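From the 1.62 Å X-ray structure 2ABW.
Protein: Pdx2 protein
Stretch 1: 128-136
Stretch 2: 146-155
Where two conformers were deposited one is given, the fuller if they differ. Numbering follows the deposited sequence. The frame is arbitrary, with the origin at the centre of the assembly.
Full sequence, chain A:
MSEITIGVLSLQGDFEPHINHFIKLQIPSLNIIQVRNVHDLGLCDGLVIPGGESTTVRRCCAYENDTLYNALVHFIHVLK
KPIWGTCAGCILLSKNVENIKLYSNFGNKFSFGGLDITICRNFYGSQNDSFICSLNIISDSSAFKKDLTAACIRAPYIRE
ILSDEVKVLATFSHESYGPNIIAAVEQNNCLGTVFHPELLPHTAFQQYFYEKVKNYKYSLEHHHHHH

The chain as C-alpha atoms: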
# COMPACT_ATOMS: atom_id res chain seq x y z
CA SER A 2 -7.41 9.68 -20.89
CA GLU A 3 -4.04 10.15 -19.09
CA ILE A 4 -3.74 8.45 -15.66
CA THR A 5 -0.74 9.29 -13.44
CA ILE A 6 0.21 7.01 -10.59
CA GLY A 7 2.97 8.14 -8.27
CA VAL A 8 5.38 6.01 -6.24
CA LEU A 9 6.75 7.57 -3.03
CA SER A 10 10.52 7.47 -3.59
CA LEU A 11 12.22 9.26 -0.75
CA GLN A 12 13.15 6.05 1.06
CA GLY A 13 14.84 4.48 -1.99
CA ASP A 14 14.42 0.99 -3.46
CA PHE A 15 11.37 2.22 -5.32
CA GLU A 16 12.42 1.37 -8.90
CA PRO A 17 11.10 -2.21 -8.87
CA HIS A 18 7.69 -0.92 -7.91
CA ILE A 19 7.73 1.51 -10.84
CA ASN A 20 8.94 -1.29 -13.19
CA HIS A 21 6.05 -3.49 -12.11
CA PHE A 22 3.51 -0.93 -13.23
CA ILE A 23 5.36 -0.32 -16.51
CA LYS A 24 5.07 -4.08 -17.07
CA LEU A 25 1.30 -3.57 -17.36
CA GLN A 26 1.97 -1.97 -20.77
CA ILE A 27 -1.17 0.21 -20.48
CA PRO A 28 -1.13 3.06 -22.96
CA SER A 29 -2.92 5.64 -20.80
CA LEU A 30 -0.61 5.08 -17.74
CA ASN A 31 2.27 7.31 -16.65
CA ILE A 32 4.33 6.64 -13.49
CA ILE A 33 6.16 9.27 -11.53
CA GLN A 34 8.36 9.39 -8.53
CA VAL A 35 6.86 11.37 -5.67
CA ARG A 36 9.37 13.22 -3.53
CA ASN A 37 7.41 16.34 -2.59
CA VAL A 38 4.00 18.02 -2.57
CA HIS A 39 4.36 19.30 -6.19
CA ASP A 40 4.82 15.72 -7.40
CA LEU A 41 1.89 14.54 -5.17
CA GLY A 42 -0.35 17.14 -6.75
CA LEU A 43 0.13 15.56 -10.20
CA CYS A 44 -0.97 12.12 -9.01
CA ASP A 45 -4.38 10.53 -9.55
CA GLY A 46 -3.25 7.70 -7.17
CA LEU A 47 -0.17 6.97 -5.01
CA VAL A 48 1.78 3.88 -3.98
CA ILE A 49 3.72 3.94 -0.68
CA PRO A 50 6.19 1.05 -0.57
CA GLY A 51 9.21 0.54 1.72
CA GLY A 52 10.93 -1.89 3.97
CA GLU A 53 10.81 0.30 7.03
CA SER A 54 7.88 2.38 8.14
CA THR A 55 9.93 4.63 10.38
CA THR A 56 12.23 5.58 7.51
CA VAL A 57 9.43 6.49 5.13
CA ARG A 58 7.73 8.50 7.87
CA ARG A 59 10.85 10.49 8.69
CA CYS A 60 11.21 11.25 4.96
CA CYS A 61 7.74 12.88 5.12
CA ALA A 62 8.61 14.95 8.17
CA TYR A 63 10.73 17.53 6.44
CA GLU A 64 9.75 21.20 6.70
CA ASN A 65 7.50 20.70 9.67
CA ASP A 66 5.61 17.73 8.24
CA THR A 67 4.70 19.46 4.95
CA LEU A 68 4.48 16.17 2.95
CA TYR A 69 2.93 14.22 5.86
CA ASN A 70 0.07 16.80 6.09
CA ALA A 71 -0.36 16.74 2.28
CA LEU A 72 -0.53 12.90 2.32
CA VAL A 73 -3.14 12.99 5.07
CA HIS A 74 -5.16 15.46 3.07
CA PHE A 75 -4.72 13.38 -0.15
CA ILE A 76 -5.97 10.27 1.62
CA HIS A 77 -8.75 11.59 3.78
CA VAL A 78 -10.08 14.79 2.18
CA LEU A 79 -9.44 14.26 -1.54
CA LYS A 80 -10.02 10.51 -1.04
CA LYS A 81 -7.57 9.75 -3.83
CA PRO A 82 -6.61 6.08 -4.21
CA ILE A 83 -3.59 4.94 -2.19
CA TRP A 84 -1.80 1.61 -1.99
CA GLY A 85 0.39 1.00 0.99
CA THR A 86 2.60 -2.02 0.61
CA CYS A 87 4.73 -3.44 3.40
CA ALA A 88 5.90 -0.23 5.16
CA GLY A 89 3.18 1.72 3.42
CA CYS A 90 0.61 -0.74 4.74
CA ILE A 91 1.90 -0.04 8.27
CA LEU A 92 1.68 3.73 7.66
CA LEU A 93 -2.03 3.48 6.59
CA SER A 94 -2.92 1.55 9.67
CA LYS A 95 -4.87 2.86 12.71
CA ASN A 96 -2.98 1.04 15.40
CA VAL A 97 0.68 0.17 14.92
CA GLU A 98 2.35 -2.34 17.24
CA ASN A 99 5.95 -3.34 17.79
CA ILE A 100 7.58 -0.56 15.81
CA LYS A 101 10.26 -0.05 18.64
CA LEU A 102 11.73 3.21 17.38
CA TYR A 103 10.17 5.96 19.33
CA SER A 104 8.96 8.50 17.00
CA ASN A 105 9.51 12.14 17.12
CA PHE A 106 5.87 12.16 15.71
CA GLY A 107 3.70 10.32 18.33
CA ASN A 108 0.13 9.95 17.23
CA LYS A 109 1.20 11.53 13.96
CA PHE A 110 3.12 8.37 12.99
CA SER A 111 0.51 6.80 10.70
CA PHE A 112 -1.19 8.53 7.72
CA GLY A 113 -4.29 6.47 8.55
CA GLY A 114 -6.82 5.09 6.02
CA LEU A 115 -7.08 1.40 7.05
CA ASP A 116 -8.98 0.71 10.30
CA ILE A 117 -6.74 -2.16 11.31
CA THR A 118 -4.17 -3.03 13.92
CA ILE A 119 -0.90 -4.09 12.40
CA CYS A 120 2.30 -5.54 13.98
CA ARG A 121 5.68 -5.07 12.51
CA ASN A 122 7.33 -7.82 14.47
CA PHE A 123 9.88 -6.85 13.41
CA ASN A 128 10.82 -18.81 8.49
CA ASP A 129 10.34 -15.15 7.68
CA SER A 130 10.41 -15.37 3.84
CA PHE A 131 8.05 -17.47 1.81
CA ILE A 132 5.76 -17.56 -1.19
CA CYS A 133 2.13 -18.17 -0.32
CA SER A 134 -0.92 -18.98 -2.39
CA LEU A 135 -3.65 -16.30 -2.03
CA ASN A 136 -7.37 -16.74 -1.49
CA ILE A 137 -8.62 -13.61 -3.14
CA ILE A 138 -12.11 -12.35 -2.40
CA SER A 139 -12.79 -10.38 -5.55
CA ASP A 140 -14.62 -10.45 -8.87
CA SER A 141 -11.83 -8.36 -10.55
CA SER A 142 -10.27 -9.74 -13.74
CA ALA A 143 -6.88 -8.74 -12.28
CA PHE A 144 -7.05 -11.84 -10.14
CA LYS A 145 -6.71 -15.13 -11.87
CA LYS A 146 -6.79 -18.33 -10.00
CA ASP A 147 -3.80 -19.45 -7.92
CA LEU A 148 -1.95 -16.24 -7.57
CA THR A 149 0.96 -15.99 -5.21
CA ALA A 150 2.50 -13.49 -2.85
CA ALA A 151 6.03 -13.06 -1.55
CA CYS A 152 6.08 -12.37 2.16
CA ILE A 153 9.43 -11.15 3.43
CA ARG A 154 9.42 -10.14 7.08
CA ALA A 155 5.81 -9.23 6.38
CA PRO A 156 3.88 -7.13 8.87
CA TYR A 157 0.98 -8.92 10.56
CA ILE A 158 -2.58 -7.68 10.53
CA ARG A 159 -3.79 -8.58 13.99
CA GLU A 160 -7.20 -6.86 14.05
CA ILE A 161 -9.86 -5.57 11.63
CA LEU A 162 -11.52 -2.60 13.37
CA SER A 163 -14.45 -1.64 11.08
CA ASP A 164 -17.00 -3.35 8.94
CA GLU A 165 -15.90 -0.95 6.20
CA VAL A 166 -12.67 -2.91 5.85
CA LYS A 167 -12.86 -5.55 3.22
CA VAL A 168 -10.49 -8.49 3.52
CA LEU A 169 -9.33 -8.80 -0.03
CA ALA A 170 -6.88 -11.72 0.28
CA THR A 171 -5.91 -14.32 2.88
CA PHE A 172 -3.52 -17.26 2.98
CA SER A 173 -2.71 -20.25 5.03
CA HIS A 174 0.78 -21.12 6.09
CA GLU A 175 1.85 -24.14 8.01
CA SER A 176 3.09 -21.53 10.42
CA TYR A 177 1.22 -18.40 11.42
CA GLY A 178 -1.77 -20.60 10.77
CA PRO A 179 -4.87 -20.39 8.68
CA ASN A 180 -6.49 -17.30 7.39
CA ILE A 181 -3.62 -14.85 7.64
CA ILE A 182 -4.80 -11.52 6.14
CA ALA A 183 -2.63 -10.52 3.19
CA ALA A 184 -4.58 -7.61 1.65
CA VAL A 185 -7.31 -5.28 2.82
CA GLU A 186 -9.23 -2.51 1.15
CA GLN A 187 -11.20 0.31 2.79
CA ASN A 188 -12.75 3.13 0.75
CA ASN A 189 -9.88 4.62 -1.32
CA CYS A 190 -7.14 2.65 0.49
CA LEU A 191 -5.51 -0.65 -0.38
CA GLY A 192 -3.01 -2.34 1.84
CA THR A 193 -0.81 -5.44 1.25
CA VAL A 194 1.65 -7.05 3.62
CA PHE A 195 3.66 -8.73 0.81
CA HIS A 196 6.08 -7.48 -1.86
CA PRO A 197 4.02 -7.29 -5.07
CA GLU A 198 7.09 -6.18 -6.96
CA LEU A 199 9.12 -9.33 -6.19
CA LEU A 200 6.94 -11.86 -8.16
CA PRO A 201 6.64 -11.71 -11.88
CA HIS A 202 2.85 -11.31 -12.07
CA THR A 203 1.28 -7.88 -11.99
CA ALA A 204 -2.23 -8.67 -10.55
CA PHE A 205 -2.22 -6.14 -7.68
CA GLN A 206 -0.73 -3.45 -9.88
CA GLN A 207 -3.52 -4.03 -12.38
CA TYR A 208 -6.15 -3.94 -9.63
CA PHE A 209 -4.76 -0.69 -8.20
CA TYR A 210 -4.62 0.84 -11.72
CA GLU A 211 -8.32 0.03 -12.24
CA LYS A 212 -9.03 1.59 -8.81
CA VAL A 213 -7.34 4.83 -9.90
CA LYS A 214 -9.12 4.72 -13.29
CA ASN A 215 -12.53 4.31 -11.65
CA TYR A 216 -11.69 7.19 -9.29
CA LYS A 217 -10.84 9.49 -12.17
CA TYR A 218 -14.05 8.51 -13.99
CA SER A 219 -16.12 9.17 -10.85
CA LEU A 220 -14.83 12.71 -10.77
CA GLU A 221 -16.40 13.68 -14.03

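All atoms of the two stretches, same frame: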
# COMPACT_ATOMS: atom_id res chain seq x y z
N ASN A 128 11.02 -19.99 7.65
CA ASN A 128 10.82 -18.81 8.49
C ASN A 128 10.40 -17.58 7.70
O ASN A 128 9.57 -17.70 6.83
N ASP A 129 10.99 -16.42 7.97
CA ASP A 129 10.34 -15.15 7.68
C ASP A 129 10.32 -14.66 6.19
O ASP A 129 9.96 -13.53 5.91
CB ASP A 129 10.71 -14.04 8.71
CG ASP A 129 12.18 -13.56 8.61
OD1 ASP A 129 13.00 -14.24 7.94
OD2 ASP A 129 12.51 -12.51 9.25
N SER A 130 10.69 -15.54 5.27
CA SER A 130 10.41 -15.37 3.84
C SER A 130 9.77 -16.60 3.23
O SER A 130 10.23 -17.73 3.44
CB SER A 130 11.69 -15.05 3.05
OG SER A 130 12.31 -16.23 2.57
N PHE A 131 8.74 -16.40 2.44
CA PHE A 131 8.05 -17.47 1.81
C PHE A 131 7.13 -16.94 0.72
O PHE A 131 6.81 -15.76 0.75
CB PHE A 131 7.25 -18.28 2.86
CG PHE A 131 6.23 -17.47 3.60
CD1 PHE A 131 4.96 -17.34 3.13
CD2 PHE A 131 6.54 -16.93 4.85
CE1 PHE A 131 4.00 -16.56 3.83
CE2 PHE A 131 5.61 -16.17 5.56
CZ PHE A 131 4.32 -16.01 5.06
N ILE A 132 6.81 -17.80 -0.20
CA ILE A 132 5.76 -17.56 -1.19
C ILE A 132 4.49 -18.32 -0.76
O ILE A 132 4.56 -19.56 -0.48
CB ILE A 132 6.18 -17.96 -2.56
CG1 ILE A 132 7.32 -17.02 -3.04
CG2 ILE A 132 4.99 -17.86 -3.48
CD1 ILE A 132 8.03 -17.47 -4.32
N CYS A 133 3.39 -17.60 -0.64
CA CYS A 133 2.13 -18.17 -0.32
C CYS A 133 1.15 -18.08 -1.50
O CYS A 133 1.25 -17.26 -2.37
CB CYS A 133 1.56 -17.52 0.95
SG CYS A 133 1.21 -15.85 0.78
N SER A 134 0.21 -19.02 -1.51
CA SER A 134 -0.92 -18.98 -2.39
C SER A 134 -1.99 -18.08 -1.77
O SER A 134 -2.32 -18.22 -0.57
CB SER A 134 -1.54 -20.38 -2.51
OG SER A 134 -2.37 -20.43 -3.66
N LEU A 135 -2.63 -17.22 -2.56
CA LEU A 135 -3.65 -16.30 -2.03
C LEU A 135 -5.05 -16.76 -2.32
O LEU A 135 -5.33 -17.28 -3.44
CB LEU A 135 -3.44 -14.93 -2.71
CG LEU A 135 -2.12 -14.19 -2.41
CD1 LEU A 135 -2.09 -12.86 -3.29
CD2 LEU A 135 -1.99 -13.90 -0.89
N ASN A 136 -5.92 -16.61 -1.34
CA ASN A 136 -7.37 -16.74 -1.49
C ASN A 136 -7.88 -15.33 -1.66
O ASN A 136 -7.83 -14.56 -0.71
CB ASN A 136 -7.96 -17.37 -0.26
CG ASN A 136 -9.40 -17.31 -0.25
OD1 ASN A 136 -10.02 -17.64 -1.24
ND2 ASN A 136 -9.99 -17.04 0.90
N LYS A 146 -6.91 -17.35 -11.03
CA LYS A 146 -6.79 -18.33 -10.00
C LYS A 146 -5.30 -18.59 -9.63
O LYS A 146 -4.41 -18.45 -10.42
CB LYS A 146 -7.42 -19.63 -10.46
CG LYS A 146 -6.75 -20.24 -11.59
CD LYS A 146 -6.82 -21.76 -11.57
CE LYS A 146 -5.86 -22.36 -12.57
NZ LYS A 146 -5.02 -23.44 -11.97
N ASP A 147 -5.10 -19.00 -8.39
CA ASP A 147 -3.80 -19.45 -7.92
C ASP A 147 -2.69 -18.44 -8.01
O ASP A 147 -1.52 -18.77 -8.23
CB ASP A 147 -3.41 -20.80 -8.44
CG ASP A 147 -4.37 -21.89 -7.93
OD1 ASP A 147 -4.61 -21.99 -6.70
OD2 ASP A 147 -4.92 -22.57 -8.82
N LEU A 148 -3.03 -17.22 -7.64
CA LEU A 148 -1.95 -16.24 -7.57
C LEU A 148 -1.19 -16.37 -6.30
O LEU A 148 -1.69 -16.92 -5.32
CB LEU A 148 -2.50 -14.81 -7.65
CG LEU A 148 -3.03 -14.38 -9.03
CD1 LEU A 148 -3.86 -13.11 -8.93
CD2 LEU A 148 -1.83 -14.17 -10.00
N THR A 149 0.03 -15.85 -6.30
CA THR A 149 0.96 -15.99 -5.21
C THR A 149 1.40 -14.62 -4.70
O THR A 149 1.20 -13.60 -5.35
CB THR A 149 2.20 -16.75 -5.66
OG1 THR A 149 2.62 -16.22 -6.93
CG2 THR A 149 1.77 -18.20 -5.82
N ALA A 150 1.94 -14.65 -3.49
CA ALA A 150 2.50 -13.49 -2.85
C ALA A 150 3.80 -13.84 -2.19
O ALA A 150 3.96 -14.89 -1.57
CB ALA A 150 1.55 -13.01 -1.75
N ALA A 151 4.75 -12.89 -2.24
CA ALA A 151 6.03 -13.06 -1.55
C ALA A 151 6.06 -12.27 -0.26
O ALA A 151 6.04 -11.02 -0.26
CB ALA A 151 7.14 -12.60 -2.51
N CYS A 152 6.07 -13.01 0.87
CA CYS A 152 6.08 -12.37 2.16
C CYS A 152 7.47 -12.40 2.71
O CYS A 152 7.97 -13.46 2.94
CB CYS A 152 5.21 -13.17 3.12
SG CYS A 152 3.45 -12.94 2.76
N ILE A 153 8.08 -11.25 2.85
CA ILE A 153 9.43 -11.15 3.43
C ILE A 153 9.42 -10.22 4.64
O ILE A 153 9.27 -9.02 4.50
CB ILE A 153 10.43 -10.67 2.37
CG1 ILE A 153 10.42 -11.64 1.17
CG2 ILE A 153 11.88 -10.72 2.94
CD1 ILE A 153 11.42 -11.22 0.18
N ARG A 154 9.54 -10.84 5.81
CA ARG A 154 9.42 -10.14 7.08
C ARG A 154 8.14 -9.30 7.06
O ARG A 154 8.12 -8.13 7.38
CB ARG A 154 10.70 -9.33 7.34
CG ARG A 154 10.75 -7.89 6.80
CD ARG A 154 12.23 -7.36 6.72
NE ARG A 154 12.30 -6.13 5.90
CZ ARG A 154 13.34 -5.29 5.89
NH1 ARG A 154 14.42 -5.55 6.64
NH2 ARG A 154 13.30 -4.19 5.13
N ALA A 155 7.05 -9.95 6.63
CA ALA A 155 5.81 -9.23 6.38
C ALA A 155 5.20 -8.75 7.69
O ALA A 155 5.26 -9.49 8.68
CB ALA A 155 4.79 -10.15 5.72
O HOH W 1 6.85 -12.86 6.30
O HOH W 2 -4.98 -20.45 -4.46
O HOH W 3 -1.03 -20.70 -6.00
O HOH W 4 -5.33 -16.49 -6.20

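Within residues 128-136 and 146-155 of Pdx2, two antiparallel strands pair, their N-to-C directions 154° apart and their axes approaching to 4.6 Å; together the two stretches bury 618 Å². Main-chain hydrogen bonds set the register. Phe131 and Cys152 bond reciprocally, Phe131 N to Cys152 O at 3.1 Å and Cys152 N to Phe131 O at 2.9 Å, and two residues along Cys133 and Ala150 do the same, with Cys133 N to Ala150 O and Ala150 N to Cys133 O both 2.9 Å. The ladder runs on with a single bond past each of these pairs: Arg154 N to Asp129 O, short at 2.7 Å and almost straight at 176°, and Leu135 N to Leu148 O at 2.9 Å. Between the bonded pairs the strands draw closer, CA to CA being 4.5 Å for Ile132 and Ala151 against 5.5 Å for Phe131 and Cys152. This brings CA-H groups to the same carbonyls: Ser130 CA lies 3.2 Å from Cys152 O, Ile132 CA 3.2 Å from Ala150 O, and Thr149 CA 3.1 Å from Cys133 O.

Side chains alternate between the two faces of the sheet. On the face of Phe131, Cys133, Ala150 and Cys152 the packing is apolar. The Phe131 ring leans toward the partner strand, so that Cys152 CB sits over its face, 3.8 Å from the ring centroid and 21° off the normal, a CH-pi contact; Cys152 SG, 4.5 Å from the same centroid, approaches obliquely. Cys133 SG touches Ala150 CB at 3.8 Å and lies 4.2 Å from Cys152 SG, much too far for a disulfide. Leu135 CD2 meets Ala150 CB at 3.8 Å. The opposite face, with Ser130, Ile132, Ser134, Thr149, Ala151 and Ile153, is more loosely packed across the pair: Ile132 CG2 to Thr149 CB is 3.7 Å, but Ser130 CB to Ile153 CG1 is 4.1 Å and Ile132 CG1 to Ala151 CB 4.5 Å.

Waters join the stretches at both ends of the ladder. Water 1 donates to Asp129 O (3.2 Å from its O) and accepts from Ala155 N (2.9 Å). At the other end, water 4 donates to Leu135 O (2.9 Å from its O) and accepts from Leu148 N (2.8 Å), extending the ladder by one bridged step. Ser134 OG and Asp147 OD1, 4.1 Å apart, are linked through water 2, whose O is 2.7 Å from each; water 3 joins Ser134 OG (2.7 Å from its O) to Asp147 O (3.0 Å).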